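Local coordinates for protein F420-reducing hydrogenase, subunit beta (Methanothermobacter marburgensis, PDB 4OMF) that is the FAD- and iron-sulfur-carrying beta subunit of a hydrogenase that reduces coenzyme F420, and probably passes electrons through its flavin to that coenzyme, at residues Val210-Ile220 with Ile244-Leu254. Sequence-based numbering, arbitrary orientation.
Sequences VGSPDGWSTVI and IEEVKPGLGLL. With FAD (flavin-adenine dinucleotide), chain R.
The ring of Pro-249 lies over one face of the flat peptide group joining Gly-211 to Ser-212, its CD 3.9 Å from Gly-211 C. Below the opposite face are Thr-218 OG1 and, beyond the oxygen, Ile-244 CD1. Val-247 CG1 comes up close to the peptide plane, 3.4 Å from Gly-211 O, and also presses on Pro-213 CD in a tight contact. The same oxygen takes the one hydrogen bond between the segments, from Gly-250 N (2.8 Å), which is tilted 30° from the carbonyl plane towards the Pro-249 side. Glycine suits both ends of this bond: Gly-211 and Gly-250 have positive phi, and a CB on Gly-211 would collide with Thr-218 OG1.

Val-210 fills the space beside the helix start with a branched, apolar side chain. Its CG1, anti to the backbone N (chi1 173°), meets Leu-253 CG and Leu-254 CD1, both at 3.9 Å, while CG2 turns to the flavin. Thr-218 uses both branches: OG1 donates to Val-210 O (2.8 Å) from above the carbonyl plane, and CG2 reaches Leu-254 CD2 tip to tip while also meeting Ile-244 CD1. Ser-212 OG, close to Thr-218 OG1, is hydrogen-bonded to Ser-11 OG in strand 8-14. An alanine in place of Thr-218 is likely to leave Val-210 O without this donor and open a gap beside Leu-254 and Ile-244.

Val-210 N, in turn, donates a nearly straight bond to FAD O2 (3.1 Å, 163°). The arrangement is that of a flavin site in which the loop linking antiparallel strands 205-208 and 217-221 offers a main-chain N-H to the isoalloxazine, backed by the glycine N-cap and first turn of helix 251-275.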
ATOM      1  N   VAL C 210      38.025  21.164  -4.229  1.00 24.82           N
ATOM      2  CA  VAL C 210      38.937  21.266  -3.090  1.00 22.78           C
ATOM      3  C   VAL C 210      40.350  20.803  -3.420  1.00 25.91           C
ATOM      4  O   VAL C 210      40.554  19.721  -3.968  1.00 25.09           O
ATOM      5  CB  VAL C 210      38.400  20.481  -1.889  1.00 24.14           C
ATOM      6  CG1 VAL C 210      39.430  20.438  -0.766  1.00 24.67           C
ATOM      7  CG2 VAL C 210      37.102  21.124  -1.413  1.00 25.39           C
ATOM      8  N   GLY C 211      41.328  21.650  -3.096  1.00 24.81           N
ATOM      9  CA  GLY C 211      42.733  21.323  -3.312  1.00 28.48           C
ATOM     10  C   GLY C 211      43.275  22.074  -4.514  1.00 30.02           C
ATOM     11  O   GLY C 211      44.486  22.202  -4.690  1.00 32.50           O
ATOM     12  N   SER C 212      42.360  22.606  -5.325  1.00 28.56           N
ATOM     13  CA  SER C 212      42.714  23.330  -6.549  1.00 26.10           C
ATOM     14  C   SER C 212      42.247  24.784  -6.492  1.00 26.92           C
ATOM     15  O   SER C 212      41.288  25.105  -5.791  1.00 32.12           O
ATOM     16  CB  SER C 212      42.103  22.640  -7.784  1.00 26.69           C
ATOM     17  OG  SER C 212      42.815  21.464  -8.127  1.00 29.02           O
ATOM     18  N   PRO C 213      42.919  25.663  -7.253  1.00 31.56           N
ATOM     19  CA  PRO C 213      42.492  27.062  -7.358  1.00 32.58           C
ATOM     20  C   PRO C 213      41.213  27.206  -8.178  1.00 33.27           C
ATOM     21  O   PRO C 213      40.758  26.246  -8.809  1.00 29.42           O
ATOM     22  CB  PRO C 213      43.680  27.748  -8.044  1.00 31.00           C
ATOM     23  CG  PRO C 213      44.364  26.659  -8.795  1.00 33.90           C
ATOM     24  CD  PRO C 213      44.152  25.397  -8.017  1.00 33.23           C
ATOM     25  N   ASP C 214      40.625  28.395  -8.139  1.00 35.29           N
ATOM     26  CA  ASP C 214      39.360  28.654  -8.818  1.00 36.51           C
ATOM     27  C   ASP C 214      39.436  28.352 -10.312  1.00 29.00           C
ATOM     28  O   ASP C 214      40.363  28.777 -10.993  1.00 29.90           O
ATOM     29  CB  ASP C 214      38.931  30.108  -8.603  1.00 43.96           C
ATOM     30  CG  ASP C 214      38.433  30.363  -7.191  1.00 52.97           C
ATOM     31  OD1 ASP C 214      37.628  29.549  -6.694  1.00 52.26           O
ATOM     32  OD2 ASP C 214      38.856  31.366  -6.579  1.00 60.54           O
ATOM     33  N   GLY C 215      38.464  27.600 -10.812  1.00 27.25           N
ATOM     34  CA  GLY C 215      38.411  27.288 -12.232  1.00 26.52           C
ATOM     35  C   GLY C 215      39.200  26.041 -12.572  1.00 27.35           C
ATOM     36  O   GLY C 215      39.310  25.650 -13.742  1.00 27.91           O
ATOM     37  N   TRP C 216      39.761  25.418 -11.544  1.00 30.49           N
ATOM     38  CA  TRP C 216      40.495  24.166 -11.699  1.00 25.85           C
ATOM     39  C   TRP C 216      39.889  23.112 -10.800  1.00 21.61           C
ATOM     40  O   TRP C 216      39.129  23.431  -9.867  1.00 27.02           O
ATOM     41  CB  TRP C 216      41.973  24.345 -11.354  1.00 24.44           C
ATOM     42  CG  TRP C 216      42.728  25.167 -12.337  1.00 29.43           C
ATOM     43  CD1 TRP C 216      42.683  26.525 -12.478  1.00 30.20           C
ATOM     44  CD2 TRP C 216      43.657  24.687 -13.315  1.00 30.43           C
ATOM     45  NE1 TRP C 216      43.527  26.921 -13.488  1.00 30.46           N
ATOM     46  CE2 TRP C 216      44.139  25.812 -14.018  1.00 32.39           C
ATOM     47  CE3 TRP C 216      44.126  23.414 -13.669  1.00 28.08           C
ATOM     48  CZ2 TRP C 216      45.072  25.704 -15.051  1.00 36.12           C
ATOM     49  CZ3 TRP C 216      45.055  23.309 -14.700  1.00 33.33           C
ATOM     50  CH2 TRP C 216      45.515  24.451 -15.377  1.00 35.97           C
ATOM     51  N   SER C 217      40.213  21.855 -11.081  1.00 22.20           N
ATOM     52  CA  SER C 217      39.658  20.723 -10.322  1.00 19.67           C
ATOM     53  C   SER C 217      40.740  19.756  -9.879  1.00 20.63           C
ATOM     54  O   SER C 217      41.715  19.549 -10.598  1.00 23.98           O
ATOM     55  CB  SER C 217      38.648  19.938 -11.151  1.00 20.59           C
ATOM     56  OG  SER C 217      37.494  20.691 -11.438  1.00 23.40           O
ATOM     57  N   THR C 218      40.532  19.127  -8.725  1.00 21.55           N
ATOM     58  CA  THR C 218      41.395  18.049  -8.258  1.00 23.50           C
ATOM     59  C   THR C 218      40.815  16.725  -8.743  1.00 24.30           C
ATOM     60  O   THR C 218      39.679  16.369  -8.406  1.00 23.56           O
ATOM     61  CB  THR C 218      41.521  18.062  -6.732  1.00 27.01           C
ATOM     62  OG1 THR C 218      41.993  19.351  -6.307  1.00 26.87           O
ATOM     63  CG2 THR C 218      42.467  16.976  -6.261  1.00 25.43           C
ATOM     64  N   VAL C 219      41.590  16.022  -9.571  1.00 21.94           N
ATOM     65  CA  VAL C 219      41.107  14.843 -10.295  1.00 23.32           C
ATOM     66  C   VAL C 219      41.843  13.587  -9.843  1.00 20.15           C
ATOM     67  O   VAL C 219      43.053  13.471 -10.013  1.00 24.52           O
ATOM     68  CB  VAL C 219      41.307  14.998 -11.821  1.00 24.21           C
ATOM     69  CG1 VAL C 219      40.783  13.774 -12.568  1.00 22.87           C
ATOM     70  CG2 VAL C 219      40.624  16.259 -12.325  1.00 21.37           C
ATOM     71  N   ILE C 220      41.090  12.652  -9.290  1.00 23.03           N
ATOM     72  CA  ILE C 220      41.645  11.412  -8.757  1.00 21.64           C
ATOM     73  C   ILE C 220      41.240  10.262  -9.674  1.00 24.04           C
ATOM     74  O   ILE C 220      40.054   9.948  -9.755  1.00 24.38           O
ATOM     75  CB  ILE C 220      41.105  11.148  -7.342  1.00 22.26           C
ATOM     76  CG1 ILE C 220      41.524  12.263  -6.379  1.00 25.88           C
ATOM     77  CG2 ILE C 220      41.596   9.799  -6.835  1.00 22.91           C
ATOM     78  CD1 ILE C 220      40.765  12.220  -5.057  1.00 25.82           C
ATOM     79  N   ILE C 244      49.474  17.647  -8.558  1.00 35.19           N
ATOM     80  CA  ILE C 244      48.756  18.213  -7.427  1.00 33.89           C
ATOM     81  C   ILE C 244      49.726  18.760  -6.361  1.00 37.56           C
ATOM     82  O   ILE C 244      49.368  19.660  -5.607  1.00 34.99           O
ATOM     83  CB  ILE C 244      47.790  17.172  -6.797  1.00 31.66           C
ATOM     84  CG1 ILE C 244      46.734  17.866  -5.936  1.00 31.58           C
ATOM     85  CG2 ILE C 244      48.546  16.112  -6.017  1.00 34.28           C
ATOM     86  CD1 ILE C 244      45.830  18.832  -6.704  1.00 30.70           C
ATOM     87  N   GLU C 245      50.959  18.255  -6.327  1.00 40.80           N
ATOM     88  CA  GLU C 245      51.928  18.715  -5.327  1.00 46.36           C
ATOM     89  C   GLU C 245      52.387  20.145  -5.617  1.00 51.43           C
ATOM     90  O   GLU C 245      52.923  20.820  -4.739  1.00 54.98           O
ATOM     91  CB  GLU C 245      53.143  17.777  -5.256  1.00 44.20           C
ATOM     92  CG  GLU C 245      54.317  18.193  -6.135  1.00 55.91           C
ATOM     93  CD  GLU C 245      55.573  18.593  -5.339  1.00 67.99           C
ATOM     94  OE1 GLU C 245      56.455  19.282  -5.909  1.00 71.16           O
ATOM     95  OE2 GLU C 245      55.691  18.216  -4.150  1.00 70.51           O
ATOM     96  N   GLU C 246      52.155  20.608  -6.844  1.00 50.94           N
ATOM     97  CA  GLU C 246      52.640  21.912  -7.285  1.00 50.35           C
ATOM     98  C   GLU C 246      51.555  22.978  -7.214  1.00 46.27           C
ATOM     99  O   GLU C 246      51.762  24.122  -7.611  1.00 42.84           O
ATOM    100  CB  GLU C 246      53.181  21.812  -8.712  1.00 55.53           C
ATOM    101  CG  GLU C 246      54.295  20.780  -8.876  1.00 61.95           C
ATOM    102  CD  GLU C 246      54.846  20.711 -10.297  1.00 67.44           C
ATOM    103  OE1 GLU C 246      54.323  21.420 -11.187  1.00 65.54           O
ATOM    104  OE2 GLU C 246      55.807  19.940 -10.520  1.00 71.56           O
ATOM    105  N   VAL C 247      50.403  22.596  -6.682  1.00 42.25           N
ATOM    106  CA  VAL C 247      49.218  23.440  -6.699  1.00 38.93           C
ATOM    107  C   VAL C 247      48.785  23.829  -5.284  1.00 37.86           C
ATOM    108  O   VAL C 247      48.985  23.051  -4.357  1.00 37.99           O
ATOM    109  CB  VAL C 247      48.075  22.697  -7.443  1.00 38.34           C
ATOM    110  CG1 VAL C 247      46.708  23.245  -7.087  1.00 36.13           C
ATOM    111  CG2 VAL C 247      48.326  22.734  -8.942  1.00 40.44           C
ATOM    112  N   LYS C 248      48.224  25.033  -5.128  1.00 33.00           N
ATOM    113  CA  LYS C 248      47.669  25.501  -3.858  1.00 38.23           C
ATOM    114  C   LYS C 248      46.141  25.534  -3.920  1.00 39.82           C
ATOM    115  O   LYS C 248      45.576  25.858  -4.967  1.00 40.96           O
ATOM    116  CB  LYS C 248      48.183  26.902  -3.507  1.00 43.39           C
ATOM    117  CG  LYS C 248      49.691  27.058  -3.457  1.00 52.19           C
ATOM    118  CD  LYS C 248      50.223  26.876  -2.045  1.00 56.47           C
ATOM    119  CE  LYS C 248      50.518  25.407  -1.738  1.00 60.70           C
ATOM    120  NZ  LYS C 248      51.671  24.889  -2.537  1.00 63.78           N
ATOM    121  N   PRO C 249      45.461  25.217  -2.801  1.00 38.62           N
ATOM    122  CA  PRO C 249      45.997  24.770  -1.505  1.00 41.57           C
ATOM    123  C   PRO C 249      46.645  23.385  -1.534  1.00 39.19           C
ATOM    124  O   PRO C 249      47.513  23.099  -0.708  1.00 38.68           O
ATOM    125  CB  PRO C 249      44.760  24.760  -0.594  1.00 41.10           C
ATOM    126  CG  PRO C 249      43.591  24.739  -1.517  1.00 38.64           C
ATOM    127  CD  PRO C 249      44.014  25.495  -2.724  1.00 34.42           C
ATOM    128  N   GLY C 250      46.236  22.538  -2.472  1.00 34.52           N
ATOM    129  CA  GLY C 250      46.879  21.247  -2.616  1.00 34.80           C
ATOM    130  C   GLY C 250      46.219  20.137  -1.821  1.00 34.56           C
ATOM    131  O   GLY C 250      45.127  20.306  -1.263  1.00 32.05           O
ATOM    132  N   LEU C 251      46.901  18.995  -1.775  1.00 33.15           N
ATOM    133  CA  LEU C 251      46.352  17.759  -1.229  1.00 36.92           C
ATOM    134  C   LEU C 251      46.103  17.799   0.283  1.00 37.86           C
ATOM    135  O   LEU C 251      45.250  17.072   0.797  1.00 40.52           O
ATOM    136  CB  LEU C 251      47.296  16.602  -1.569  1.00 37.74           C
ATOM    137  CG  LEU C 251      46.730  15.187  -1.621  1.00 38.85           C
ATOM    138  CD1 LEU C 251      45.515  15.131  -2.543  1.00 40.77           C
ATOM    139  CD2 LEU C 251      47.810  14.205  -2.082  1.00 36.73           C
ATOM    140  N   GLY C 252      46.849  18.640   0.992  1.00 34.49           N
ATOM    141  CA  GLY C 252      46.709  18.742   2.436  1.00 33.96           C
ATOM    142  C   GLY C 252      45.297  19.127   2.855  1.00 34.93           C
ATOM    143  O   GLY C 252      44.754  18.604   3.837  1.00 30.01           O
ATOM    144  N   LEU C 253      44.689  20.042   2.110  1.00 30.06           N
ATOM    145  CA  LEU C 253      43.352  20.505   2.461  1.00 28.42           C
ATOM    146  C   LEU C 253      42.333  19.414   2.155  1.00 28.64           C
ATOM    147  O   LEU C 253      41.412  19.191   2.926  1.00 25.55           O
ATOM    148  CB  LEU C 253      43.000  21.795   1.715  1.00 29.90           C
ATOM    149  CG  LEU C 253      41.573  22.322   1.885  1.00 31.06           C
ATOM    150  CD1 LEU C 253      41.245  22.599   3.359  1.00 29.31           C
ATOM    151  CD2 LEU C 253      41.320  23.563   1.022  1.00 33.89           C
ATOM    152  N   LEU C 254      42.522  18.730   1.032  1.00 31.93           N
ATOM    153  CA  LEU C 254      41.641  17.632   0.652  1.00 29.31           C
ATOM    154  C   LEU C 254      41.685  16.541   1.722  1.00 29.14           C
ATOM    155  O   LEU C 254      40.651  16.060   2.178  1.00 28.85           O
ATOM    156  CB  LEU C 254      42.036  17.066  -0.722  1.00 28.10           C
ATOM    157  CG  LEU C 254      41.064  16.070  -1.362  1.00 27.03           C
ATOM    158  CD1 LEU C 254      39.659  16.651  -1.477  1.00 28.35           C
ATOM    159  CD2 LEU C 254      41.564  15.636  -2.732  1.00 26.68           C
TER
HETATM  160  PA  FAD R 405      30.658  20.503 -14.625  1.00 21.12           P
HETATM  161  O1A FAD R 405      30.194  21.803 -14.022  1.00 20.55           O
HETATM  162  O2A FAD R 405      31.247  20.398 -16.001  1.00 22.67           O
HETATM  163  O5B FAD R 405      29.427  19.494 -14.570  1.00 21.12           O
HETATM  164  C5B FAD R 405      28.838  19.306 -13.275  1.00 21.81           C
HETATM  165  C4B FAD R 405      28.125  17.953 -13.289  1.00 23.30           C
HETATM  166  O4B FAD R 405      27.576  17.701 -11.994  1.00 24.29           O
HETATM  167  C3B FAD R 405      26.976  17.973 -14.289  1.00 24.79           C
HETATM  168  O3B FAD R 405      27.003  16.823 -15.148  1.00 21.05           O
HETATM  169  C2B FAD R 405      25.743  17.919 -13.397  1.00 25.17           C
HETATM  170  O2B FAD R 405      24.694  17.164 -14.024  1.00 29.28           O
HETATM  171  C1B FAD R 405      26.241  17.243 -12.134  1.00 19.96           C
HETATM  172  N9A FAD R 405      25.434  17.670 -10.978  1.00 18.57           N
HETATM  173  C8A FAD R 405      25.192  18.942 -10.615  1.00 19.52           C
HETATM  174  N7A FAD R 405      24.427  18.984  -9.499  1.00 17.65           N
HETATM  175  C5A FAD R 405      24.183  17.690  -9.147  1.00 18.43           C
HETATM  176  C6A FAD R 405      23.420  17.015  -8.073  1.00 22.65           C
HETATM  177  N6A FAD R 405      22.739  17.724  -7.135  1.00 21.71           N
HETATM  178  N1A FAD R 405      23.434  15.672  -8.066  1.00 20.14           N
HETATM  179  C2A FAD R 405      24.070  14.942  -9.007  1.00 21.72           C
HETATM  180  N3A FAD R 405      24.777  15.486 -10.026  1.00 21.49           N
HETATM  181  C4A FAD R 405      24.855  16.836 -10.126  1.00 20.42           C
HETATM  182  N1  FAD R 405      33.021  19.630  -4.502  1.00 21.47           N
HETATM  183  C2  FAD R 405      34.020  19.581  -3.533  1.00 20.74           C
HETATM  184  O2  FAD R 405      35.191  19.855  -3.864  1.00 22.08           O
HETATM  185  N3  FAD R 405      33.677  19.275  -2.224  1.00 19.91           N
HETATM  186  C4  FAD R 405      32.375  18.970  -1.883  1.00 22.00           C
HETATM  187  O4  FAD R 405      32.116  18.662  -0.698  1.00 20.32           O
HETATM  188  C4X FAD R 405      31.346  19.643  -2.642  1.00 22.69           C
HETATM  189  N5  FAD R 405      29.955  19.394  -2.183  1.00 19.24           N
HETATM  190  C5X FAD R 405      29.087  18.910  -3.263  1.00 21.18           C
HETATM  191  C6  FAD R 405      27.775  18.602  -2.866  1.00 18.08           C
HETATM  192  C7  FAD R 405      26.796  18.341  -3.833  1.00 19.78           C
HETATM  193  C7M FAD R 405      25.375  17.992  -3.411  1.00 19.56           C
HETATM  194  C8  FAD R 405      27.154  18.414  -5.177  1.00 19.24           C
HETATM  195  C8M FAD R 405      26.186  18.159  -6.318  1.00 20.29           C
HETATM  196  C9  FAD R 405      28.466  18.738  -5.584  1.00 19.54           C
HETATM  197  C9A FAD R 405      29.424  19.081  -4.624  1.00 19.92           C
HETATM  198  N10 FAD R 405      30.769  19.310  -5.015  1.00 19.58           N
HETATM  199  C10 FAD R 405      31.711  19.720  -4.090  1.00 21.69           C
HETATM  200  C1' FAD R 405      31.270  19.074  -6.384  1.00 20.57           C
HETATM  201  C2' FAD R 405      31.287  20.298  -7.261  1.00 21.20           C
HETATM  202  O2' FAD R 405      30.507  21.318  -6.833  1.00 21.08           O
HETATM  203  C3' FAD R 405      31.260  20.003  -8.577  1.00 20.94           C
HETATM  204  O3' FAD R 405      30.058  19.550  -9.009  1.00 22.09           O
HETATM  205  C4' FAD R 405      32.453  19.246  -9.135  1.00 19.98           C
HETATM  206  O4' FAD R 405      33.703  19.892  -8.810  1.00 23.63           O
HETATM  207  C5' FAD R 405      32.325  19.062 -10.651  1.00 19.12           C
HETATM  208  O5' FAD R 405      32.624  20.284 -11.309  1.00 20.17           O
HETATM  209  P   FAD R 405      33.000  20.317 -12.864  1.00 21.05           P
HETATM  210  O1P FAD R 405      34.073  19.271 -13.072  1.00 21.39           O
HETATM  211  O2P FAD R 405      33.296  21.728 -13.280  1.00 20.62           O
HETATM  212  O3P FAD R 405      31.639  19.764 -13.564  1.00 22.88           O